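Local atomic coordinates of Exo-poly-alpha-D-galacturonosidase (Thermotoga maritima, PDB entry 3JUR), a protein that probably hydrolyses the glycosidic bonds of polygalacturonate, the backbone of pectin, releasing galacturonate units from the chain ends. Residues 88-93 with 114-119; 102-107 with 217-222; 323-328 with 341-346. All blocks are in the same frame, centred on the assembly; numbering follows the deposited sequence.

Contact 1: residues 88-93 with 114-119; sequences IKFIPD and SPLVYA
Two residues ahead of Leu-116, which packs on Phe-90, Ser-114 OG is gripped by two groups: it donates a hydrogen bond of 2.7 Å to Pro-115 O and is also bonded to His-75 NE2. These bonds probably help to set the loop that carries Leu-116. Phe-90 holds CG anti to its carbonyl carbon (chi1 -68°), and the ring reaches across to receive Leu-116 CB over the centre of one face. The CH-pi contact is almost vertical, with CB 3.8 Å from the ring centroid and 10° off the normal. Leu-116 CD1 sits by the root of the ring, 3.9 Å from Phe-90 CG. At the far end, Val-117 CG2 approaches Phe-90 CZ obliquely at 3.5 Å, while the backbone Leu-116 O comes within 3.1 Å of Phe-90 CE2. Tyr-97 packs against both Phe-90 and Leu-116, and strand 68-75 pairs with both 87-90 and 117-120. One buried phenyl ring therefore joins a strand end to the loop entering another strand of the parallel beta-helix. No hydrogen bond crosses between the segments, and cohesion probably rests mainly on packing and dispersion, with the backbone carbonyl of Leu-116 beside the ring.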
loop_
_atom_site.group_PDB
_atom_site.type_symbol
_atom_site.label_atom_id
_atom_site.label_comp_id
_atom_site.label_asym_id
_atom_site.label_seq_id
_atom_site.Cartn_x
_atom_site.Cartn_y
_atom_site.Cartn_z
ATOM N N ILE D 88 -25.057 -38.824 -26.071
ATOM C CA ILE D 88 -25.464 -40.034 -25.363
ATOM C C ILE D 88 -26.316 -39.586 -24.181
ATOM O O ILE D 88 -25.814 -38.932 -23.258
ATOM C CB ILE D 88 -24.258 -40.887 -24.878
ATOM C CG1 ILE D 88 -23.409 -41.358 -26.067
ATOM C CG2 ILE D 88 -24.753 -42.086 -24.081
ATOM C CD1 ILE D 88 -22.104 -42.045 -25.686
ATOM N N LYS D 89 -27.608 -39.907 -24.231
ATOM C CA LYS D 89 -28.540 -39.500 -23.183
ATOM C C LYS D 89 -28.963 -40.714 -22.374
ATOM O O LYS D 89 -29.618 -41.627 -22.892
ATOM C CB LYS D 89 -29.765 -38.782 -23.768
ATOM C CG LYS D 89 -30.736 -38.267 -22.708
ATOM C CD LYS D 89 -31.919 -37.508 -23.312
ATOM C CE LYS D 89 -32.834 -36.952 -22.224
ATOM N NZ LYS D 89 -32.074 -36.076 -21.283
ATOM N N PHE D 90 -28.595 -40.715 -21.096
ATOM C CA PHE D 90 -28.830 -41.863 -20.236
ATOM C C PHE D 90 -30.242 -41.896 -19.685
ATOM O O PHE D 90 -30.750 -40.882 -19.214
ATOM C CB PHE D 90 -27.786 -41.919 -19.123
ATOM C CG PHE D 90 -26.413 -42.219 -19.630
ATOM C CD1 PHE D 90 -25.560 -41.188 -20.022
ATOM C CD2 PHE D 90 -25.982 -43.534 -19.760
ATOM C CE1 PHE D 90 -24.295 -41.464 -20.511
ATOM C CE2 PHE D 90 -24.717 -43.818 -20.249
ATOM C CZ PHE D 90 -23.874 -42.787 -20.624
ATOM N N ILE D 91 -30.875 -43.064 -19.773
ATOM C CA ILE D 91 -32.233 -43.249 -19.259
ATOM C C ILE D 91 -32.197 -43.330 -17.724
ATOM O O ILE D 91 -31.579 -44.236 -17.162
ATOM C CB ILE D 91 -32.936 -44.480 -19.889
ATOM C CG1 ILE D 91 -32.932 -44.372 -21.423
ATOM C CG2 ILE D 91 -34.371 -44.601 -19.367
ATOM C CD1 ILE D 91 -33.180 -45.688 -22.160
ATOM N N PRO D 92 -32.852 -42.365 -17.047
ATOM C CA PRO D 92 -32.769 -42.236 -15.594
ATOM C C PRO D 92 -33.733 -43.166 -14.832
ATOM O O PRO D 92 -34.489 -42.702 -13.971
ATOM C CB PRO D 92 -33.141 -40.770 -15.372
ATOM C CG PRO D 92 -34.143 -40.492 -16.459
ATOM C CD PRO D 92 -33.715 -41.323 -17.640
ATOM N N ASP D 93 -33.706 -44.458 -15.156
ATOM C CA ASP D 93 -34.424 -45.479 -14.385
ATOM C C ASP D 93 -33.405 -46.340 -13.638
ATOM O O ASP D 93 -32.659 -47.094 -14.270
ATOM C CB ASP D 93 -35.291 -46.346 -15.304
ATOM C CG ASP D 93 -36.210 -47.298 -14.536
ATOM O OD1 ASP D 93 -37.253 -47.678 -15.096
ATOM O OD2 ASP D 93 -35.906 -47.674 -13.382
ATOM N N SER D 114 -24.708 -49.193 -11.060
ATOM C CA SER D 114 -23.632 -48.930 -12.011
ATOM C C SER D 114 -23.477 -47.433 -12.293
ATOM O O SER D 114 -24.474 -46.733 -12.479
ATOM C CB SER D 114 -23.895 -49.672 -13.324
ATOM O OG SER D 114 -22.924 -49.332 -14.303
ATOM N N PRO D 115 -22.224 -46.934 -12.322
ATOM C CA PRO D 115 -21.999 -45.617 -12.926
ATOM C C PRO D 115 -22.499 -45.628 -14.376
ATOM O O PRO D 115 -22.586 -46.701 -14.985
ATOM C CB PRO D 115 -20.480 -45.472 -12.884
ATOM C CG PRO D 115 -20.077 -46.272 -11.710
ATOM C CD PRO D 115 -20.993 -47.469 -11.715
ATOM N N LEU D 116 -22.828 -44.453 -14.915
ATOM C CA LEU D 116 -23.430 -44.359 -16.248
ATOM C C LEU D 116 -22.458 -44.808 -17.349
ATOM O O LEU D 116 -22.858 -45.455 -18.312
ATOM C CB LEU D 116 -23.994 -42.952 -16.523
ATOM C CG LEU D 116 -24.703 -42.133 -15.425
ATOM C CD1 LEU D 116 -25.468 -40.971 -16.048
ATOM C CD2 LEU D 116 -25.619 -42.927 -14.510
ATOM N N VAL D 117 -21.185 -44.459 -17.198
ATOM C CA VAL D 117 -20.124 -45.012 -18.044
ATOM C C VAL D 117 -19.120 -45.663 -17.095
ATOM O O VAL D 117 -18.608 -45.014 -16.186
ATOM C CB VAL D 117 -19.436 -43.923 -18.915
ATOM C CG1 VAL D 117 -18.428 -44.554 -19.860
ATOM C CG2 VAL D 117 -20.463 -43.135 -19.710
ATOM N N TYR D 118 -18.860 -46.949 -17.295
ATOM C CA TYR D 118 -18.131 -47.748 -16.311
ATOM C C TYR D 118 -17.067 -48.639 -16.937
ATOM O O TYR D 118 -17.330 -49.369 -17.907
ATOM C CB TYR D 118 -19.135 -48.591 -15.505
ATOM C CG TYR D 118 -18.569 -49.452 -14.377
ATOM C CD1 TYR D 118 -17.977 -48.873 -13.250
ATOM C CD2 TYR D 118 -18.675 -50.846 -14.422
ATOM C CE1 TYR D 118 -17.482 -49.657 -12.207
ATOM C CE2 TYR D 118 -18.185 -51.644 -13.388
ATOM C CZ TYR D 118 -17.591 -51.042 -12.284
ATOM O OH TYR D 118 -17.107 -51.829 -11.263
ATOM N N ALA D 119 -15.866 -48.574 -16.367
ATOM C CA ALA D 119 -14.795 -49.523 -16.677
ATOM C C ALA D 119 -14.157 -50.026 -15.384
ATOM O O ALA D 119 -13.810 -49.233 -14.508
ATOM C CB ALA D 119 -13.746 -48.880 -17.579
#

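Contact 2: residues 102-107 with 217-222; sequences LTRFEG and HPVLSE
Two flat groups share one valine: Val-219 CG1 lies 3.4 Å above one face of the Arg-104 guanidinium, displaced toward its rim, and Val-219 CG2 lies 3.3 Å above a face of the His-217 ring, likewise off centre. With CG1 anti to its backbone N (chi1 -177°), Val-219 spreads its two methyls so that each serves a different group. On the guanidinium, Val-219 CG1 is nearest to Arg-104 NE, at 3.5 Å. Leu-220 brings a second aliphatic group to the guanidinium, its CD1 lying obliquely 3.4 Å from Arg-104 NH2, and the two side chains cross at about a right angle. Nearer the backbone, Arg-104 CB comes 4.2 Å from His-217 CE1, again obliquely. The arginine is bent at chi3 (-105°), which turns its flat end over the valine.

Arg-104 NE bonds Tyr-196 OH, weak, long ion pairs link NH1 to Glu-244 and NH2 to Glu-109, and Ile-276 of helix 270-276 packs on both Arg-104 and Leu-220. His-217 is held at both nitrogens, by Ser-191 OG at ND1 and by Glu-244 OE2 at NE2; Glu-244 thus holds the imidazole and only weakly, at long range, addresses the guanidinium. A leucine in place of Arg-104 would probably leave Tyr-196 OH without its guanidinium partner and uncover Val-219 CG1.

Between strands 87-90 and 117-120 the chain leaves the coils, forms the antiparallel pair 103-105 with 108-112, and lays Arg-104 against segment 217-222, which covers the weakly bonded end of strand 216-219 and the turn after it. Here a loop excursion packs on a coil of the right-handed parallel beta-helix, the fold of glycoside hydrolase family 28.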
loop_
_atom_site.group_PDB
_atom_site.type_symbol
_atom_site.label_atom_id
_atom_site.label_comp_id
_atom_site.label_asym_id
_atom_site.label_seq_id
_atom_site.Cartn_x
_atom_site.Cartn_y
_atom_site.Cartn_z
ATOM N N LEU D 102 -18.943 -53.212 -8.365
ATOM C CA LEU D 102 -17.938 -52.639 -7.476
ATOM C C LEU D 102 -17.787 -51.162 -7.786
ATOM O O LEU D 102 -17.486 -50.784 -8.919
ATOM C CB LEU D 102 -16.587 -53.346 -7.634
ATOM C CG LEU D 102 -15.385 -52.790 -6.855
ATOM C CD1 LEU D 102 -15.549 -52.949 -5.340
ATOM C CD2 LEU D 102 -14.111 -53.472 -7.321
ATOM N N THR D 103 -18.009 -50.333 -6.771
ATOM C CA THR D 103 -17.963 -48.886 -6.934
ATOM C C THR D 103 -17.627 -48.211 -5.596
ATOM O O THR D 103 -17.121 -48.861 -4.668
ATOM C CB THR D 103 -19.277 -48.331 -7.605
ATOM O OG1 THR D 103 -19.095 -46.962 -7.997
ATOM C CG2 THR D 103 -20.496 -48.453 -6.685
ATOM N N ARG D 104 -17.897 -46.919 -5.496
ATOM C CA ARG D 104 -17.523 -46.170 -4.312
ATOM C C ARG D 104 -18.540 -45.061 -4.068
ATOM O O ARG D 104 -19.045 -44.463 -5.016
ATOM C CB ARG D 104 -16.111 -45.599 -4.501
ATOM C CG ARG D 104 -15.259 -45.649 -3.246
ATOM C CD ARG D 104 -13.871 -45.077 -3.454
ATOM N NE ARG D 104 -12.865 -46.129 -3.537
ATOM C CZ ARG D 104 -11.612 -46.009 -3.110
ATOM N NH1 ARG D 104 -11.193 -44.877 -2.546
ATOM N NH2 ARG D 104 -10.777 -47.029 -3.239
ATOM N N PHE D 105 -18.866 -44.804 -2.806
ATOM C CA PHE D 105 -19.716 -43.662 -2.464
ATOM C C PHE D 105 -19.068 -42.817 -1.374
ATOM O O PHE D 105 -18.852 -43.285 -0.257
ATOM C CB PHE D 105 -21.123 -44.104 -2.036
ATOM C CG PHE D 105 -22.116 -42.966 -1.932
ATOM C CD1 PHE D 105 -22.928 -42.636 -3.011
ATOM C CD2 PHE D 105 -22.229 -42.220 -0.755
ATOM C CE1 PHE D 105 -23.845 -41.594 -2.921
ATOM C CE2 PHE D 105 -23.138 -41.172 -0.656
ATOM C CZ PHE D 105 -23.950 -40.860 -1.743
ATOM N N GLU D 106 -18.767 -41.570 -1.719
ATOM C CA GLU D 106 -18.089 -40.616 -0.823
ATOM C C GLU D 106 -16.948 -41.251 -0.021
ATOM O O GLU D 106 -16.883 -41.133 1.211
ATOM C CB GLU D 106 -19.105 -39.873 0.062
ATOM C CG GLU D 106 -20.025 -38.950 -0.751
ATOM C CD GLU D 106 -20.996 -38.138 0.097
ATOM O OE1 GLU D 106 -21.509 -38.655 1.114
ATOM O OE2 GLU D 106 -21.264 -36.976 -0.272
ATOM N N GLY D 107 -16.061 -41.934 -0.746
ATOM C CA GLY D 107 -14.829 -42.481 -0.181
ATOM C C GLY D 107 -14.893 -43.875 0.428
ATOM O O GLY D 107 -13.888 -44.364 0.948
ATOM N N HIS D 217 -14.905 -39.674 -12.306
ATOM C CA HIS D 217 -14.445 -40.308 -11.074
ATOM C C HIS D 217 -13.480 -41.472 -11.326
ATOM O O HIS D 217 -13.886 -42.635 -11.275
ATOM C CB HIS D 217 -15.663 -40.739 -10.235
ATOM C CG HIS D 217 -15.333 -41.173 -8.838
ATOM N ND1 HIS D 217 -16.200 -41.921 -8.069
ATOM C CD2 HIS D 217 -14.232 -40.973 -8.074
ATOM C CE1 HIS D 217 -15.649 -42.161 -6.894
ATOM N NE2 HIS D 217 -14.452 -41.597 -6.872
ATOM N N PRO D 218 -12.195 -41.162 -11.615
ATOM C CA PRO D 218 -11.210 -42.237 -11.692
ATOM C C PRO D 218 -10.797 -42.673 -10.292
ATOM O O PRO D 218 -10.543 -41.824 -9.423
ATOM C CB PRO D 218 -10.029 -41.601 -12.441
ATOM C CG PRO D 218 -10.177 -40.137 -12.256
ATOM C CD PRO D 218 -11.594 -39.831 -11.859
ATOM N N VAL D 219 -10.739 -43.985 -10.081
ATOM C CA VAL D 219 -10.453 -44.554 -8.769
ATOM C C VAL D 219 -9.348 -45.586 -8.907
ATOM O O VAL D 219 -9.412 -46.458 -9.775
ATOM C CB VAL D 219 -11.707 -45.236 -8.142
ATOM C CG1 VAL D 219 -11.406 -45.757 -6.736
ATOM C CG2 VAL D 219 -12.900 -44.284 -8.115
ATOM N N LEU D 220 -8.338 -45.475 -8.048
ATOM C CA LEU D 220 -7.228 -46.434 -7.981
ATOM C C LEU D 220 -6.620 -46.668 -9.360
ATOM O O LEU D 220 -6.206 -47.782 -9.708
ATOM C CB LEU D 220 -7.683 -47.740 -7.324
ATOM C CG LEU D 220 -8.026 -47.674 -5.834
ATOM C CD1 LEU D 220 -8.856 -48.878 -5.421
ATOM C CD2 LEU D 220 -6.755 -47.576 -4.996
ATOM N N SER D 221 -6.573 -45.587 -10.131
ATOM C CA SER D 221 -6.156 -45.626 -11.520
ATOM C C SER D 221 -4.825 -44.914 -11.718
ATOM O O SER D 221 -4.439 -44.044 -10.927
ATOM C CB SER D 221 -7.233 -45.004 -12.412
ATOM O OG SER D 221 -8.379 -45.838 -12.450
ATOM N N GLU D 222 -4.138 -45.287 -12.792
ATOM C CA GLU D 222 -2.819 -44.754 -13.088
ATOM C C GLU D 222 -2.701 -44.380 -14.562
ATOM O O GLU D 222 -3.213 -45.090 -15.439
ATOM C CB GLU D 222 -1.757 -45.784 -12.710
ATOM C CG GLU D 222 -0.375 -45.214 -12.563
ATOM C CD GLU D 222 0.582 -46.184 -11.899
ATOM O OE1 GLU D 222 0.206 -46.770 -10.858
ATOM O OE2 GLU D 222 1.707 -46.352 -12.419
#

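Contact 3: residues 323-328 with 341-346; sequences ERALRL and IFFIDN
Leu-326 meets Phe-343 from its first side-chain carbon onward. Its CB stands over the centre of the phenyl ring, 4.0 Å from the centroid and only 3° off the normal, a CH-pi contact almost straight above the ring. Beyond CG the branches part: Leu-326 CD1 touches Phe-343 CD1 at 4.0 Å, and CD2 reaches back to Phe-343 CB at the same distance. With CG anti to the backbone N (chi1 174°), Leu-326 extends toward the strand of Phe-343, whose side chain comes the other way; the two slide past each other, and the leucine tip lies beside the root of the phenylalanine. The opposite face of the ring carries Asn-346 ND2, 3.2 Å above its centre. The ring is thus sandwiched between leucine and amide; the amide itself is held by Ala-314 O at ND2 and Asn-317 N at OD1. At the ring tip, Ala-325 CB packs on Phe-343 CZ at 4.1 Å. Farther along, Leu-328 CD2 only just meets Ile-341 CG1, at 4.5 Å. The contact faces the beta-helix interior: strand 327-329 runs between 299-301 and 357-359, while 337-349 lies between 309-320 and 372-379, whose Val-376 and Val-378 also receive Leu-326.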
loop_
_atom_site.group_PDB
_atom_site.type_symbol
_atom_site.label_atom_id
_atom_site.label_comp_id
_atom_site.label_asym_id
_atom_site.label_seq_id
_atom_site.Cartn_x
_atom_site.Cartn_y
_atom_site.Cartn_z
ATOM N N GLU D 323 -16.651 -20.177 -5.019
ATOM C CA GLU D 323 -16.709 -19.924 -3.583
ATOM C C GLU D 323 -15.314 -19.826 -2.989
ATOM O O GLU D 323 -15.066 -18.988 -2.113
ATOM C CB GLU D 323 -17.514 -21.004 -2.857
ATOM C CG GLU D 323 -19.016 -20.930 -3.106
ATOM C CD GLU D 323 -19.801 -21.951 -2.288
ATOM O OE1 GLU D 323 -19.184 -22.697 -1.498
ATOM O OE2 GLU D 323 -21.044 -22.001 -2.429
ATOM N N ARG D 324 -14.425 -20.704 -3.464
ATOM C CA ARG D 324 -13.059 -20.823 -2.966
ATOM C C ARG D 324 -12.126 -21.190 -4.106
ATOM O O ARG D 324 -12.490 -21.968 -5.000
ATOM C CB ARG D 324 -12.961 -21.907 -1.878
ATOM C CG ARG D 324 -13.868 -21.662 -0.688
ATOM C CD ARG D 324 -13.978 -22.834 0.276
ATOM N NE ARG D 324 -15.143 -22.584 1.126
ATOM C CZ ARG D 324 -16.392 -22.907 0.807
ATOM N NH1 ARG D 324 -16.653 -23.557 -0.333
ATOM N NH2 ARG D 324 -17.378 -22.591 1.633
ATOM N N ALA D 325 -10.914 -20.655 -4.066
ATOM C CA ALA D 325 -9.927 -20.980 -5.088
ATOM C C ALA D 325 -9.195 -22.269 -4.727
ATOM O O ALA D 325 -9.137 -23.207 -5.530
ATOM C CB ALA D 325 -8.949 -19.825 -5.292
ATOM N N LEU D 326 -8.645 -22.302 -3.511
ATOM C CA LEU D 326 -7.912 -23.450 -2.994
ATOM C C LEU D 326 -8.538 -23.843 -1.658
ATOM O O LEU D 326 -8.693 -23.008 -0.763
ATOM C CB LEU D 326 -6.422 -23.121 -2.801
ATOM C CG LEU D 326 -5.518 -24.182 -2.137
ATOM C CD1 LEU D 326 -5.404 -25.478 -2.976
ATOM C CD2 LEU D 326 -4.130 -23.638 -1.837
ATOM N N ARG D 327 -8.875 -25.121 -1.532
ATOM C CA ARG D 327 -9.582 -25.630 -0.366
ATOM C C ARG D 327 -8.998 -26.974 0.076
ATOM O O ARG D 327 -8.976 -27.918 -0.703
ATOM C CB ARG D 327 -11.059 -25.782 -0.731
ATOM C CG ARG D 327 -11.994 -26.082 0.427
ATOM C CD ARG D 327 -13.392 -26.353 -0.110
ATOM N NE ARG D 327 -14.394 -26.259 0.949
ATOM C CZ ARG D 327 -15.650 -26.675 0.823
ATOM N NH1 ARG D 327 -16.067 -27.212 -0.319
ATOM N NH2 ARG D 327 -16.487 -26.553 1.843
ATOM N N LEU D 328 -8.510 -27.043 1.316
ATOM C CA LEU D 328 -8.127 -28.314 1.942
ATOM C C LEU D 328 -9.075 -28.628 3.111
ATOM O O LEU D 328 -9.261 -27.801 4.011
ATOM C CB LEU D 328 -6.657 -28.301 2.397
ATOM C CG LEU D 328 -5.542 -28.442 1.340
ATOM C CD1 LEU D 328 -5.472 -27.253 0.385
ATOM C CD2 LEU D 328 -4.191 -28.646 1.995
ATOM N N ILE D 341 1.428 -29.619 -1.718
ATOM C CA ILE D 341 0.393 -29.135 -2.617
ATOM C C ILE D 341 0.866 -27.777 -3.133
ATOM O O ILE D 341 1.186 -26.878 -2.340
ATOM C CB ILE D 341 -0.996 -28.997 -1.902
ATOM C CG1 ILE D 341 -1.326 -30.242 -1.061
ATOM C CG2 ILE D 341 -2.120 -28.699 -2.926
ATOM C CD1 ILE D 341 -1.464 -31.566 -1.855
ATOM N N PHE D 342 0.927 -27.643 -4.457
ATOM C CA PHE D 342 1.486 -26.462 -5.096
ATOM C C PHE D 342 0.444 -25.766 -5.951
ATOM O O PHE D 342 -0.058 -26.339 -6.913
ATOM C CB PHE D 342 2.707 -26.840 -5.950
ATOM C CG PHE D 342 3.846 -27.395 -5.157
ATOM C CD1 PHE D 342 4.877 -26.570 -4.732
ATOM C CD2 PHE D 342 3.879 -28.742 -4.817
ATOM C CE1 PHE D 342 5.936 -27.080 -3.992
ATOM C CE2 PHE D 342 4.931 -29.262 -4.063
ATOM C CZ PHE D 342 5.960 -28.434 -3.654
ATOM N N PHE D 343 0.139 -24.524 -5.590
ATOM C CA PHE D 343 -0.909 -23.730 -6.223
ATOM C C PHE D 343 -0.218 -22.502 -6.815
ATOM O O PHE D 343 -0.044 -21.491 -6.132
ATOM C CB PHE D 343 -1.958 -23.340 -5.166
ATOM C CG PHE D 343 -3.266 -22.866 -5.730
ATOM C CD1 PHE D 343 -4.140 -23.758 -6.357
ATOM C CD2 PHE D 343 -3.642 -21.530 -5.613
ATOM C CE1 PHE D 343 -5.365 -23.312 -6.878
ATOM C CE2 PHE D 343 -4.850 -21.079 -6.124
ATOM C CZ PHE D 343 -5.721 -21.972 -6.749
ATOM N N ILE D 344 0.183 -22.610 -8.085
ATOM C CA ILE D 344 1.131 -21.674 -8.703
ATOM C C ILE D 344 0.559 -20.988 -9.936
ATOM O O ILE D 344 -0.031 -21.645 -10.792
ATOM C CB ILE D 344 2.427 -22.424 -9.175
ATOM C CG1 ILE D 344 2.953 -23.386 -8.096
ATOM C CG2 ILE D 344 3.520 -21.440 -9.644
ATOM C CD1 ILE D 344 3.408 -22.719 -6.813
ATOM N N ASP D 345 0.786 -19.679 -10.044
ATOM C CA ASP D 345 0.426 -18.890 -11.240
ATOM C C ASP D 345 -1.072 -18.857 -11.538
ATOM O O ASP D 345 -1.477 -18.743 -12.691
ATOM C CB ASP D 345 1.191 -19.384 -12.484
ATOM C CG ASP D 345 2.689 -19.277 -12.322
ATOM O OD1 ASP D 345 3.150 -18.372 -11.588
ATOM O OD2 ASP D 345 3.412 -20.098 -12.932
ATOM N N ASN D 346 -1.887 -18.935 -10.497
ATOM C CA ASN D 346 -3.331 -18.990 -10.684
ATOM C C ASN D 346 -3.984 -17.629 -10.578
ATOM O O ASN D 346 -3.428 -16.714 -9.969
ATOM C CB ASN D 346 -3.957 -19.990 -9.714
ATOM C CG ASN D 346 -3.497 -21.414 -9.979
ATOM O OD1 ASN D 346 -3.683 -21.939 -11.071
ATOM N ND2 ASN D 346 -2.894 -22.041 -8.979
#

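How the contacts relate
All three contacts are buried, none is touched by another subunit, and none is bridged by a hydrogen bond. They lie on different strands, although 87-90 of contact 1 and 103-105 of contact 2 follow each other in the chain. Contacts 1 and 3 each put an aliphatic CB over a phenyl ring, the former where a strand end meets a loop, the latter where a corner leading into strand 327-329 faces strand 337-349. They lie on opposite sides of the chain's centre, about 32 Å apart between centres. Contact 2 sets aliphatic groups against a buried guanidinium and imidazole whose polar atoms are served by neighbouring residues. It adjoins contact 1 through a probable hydrogen bond between Tyr-118 OH and Leu-102 O, whereas contact 3 touches neither.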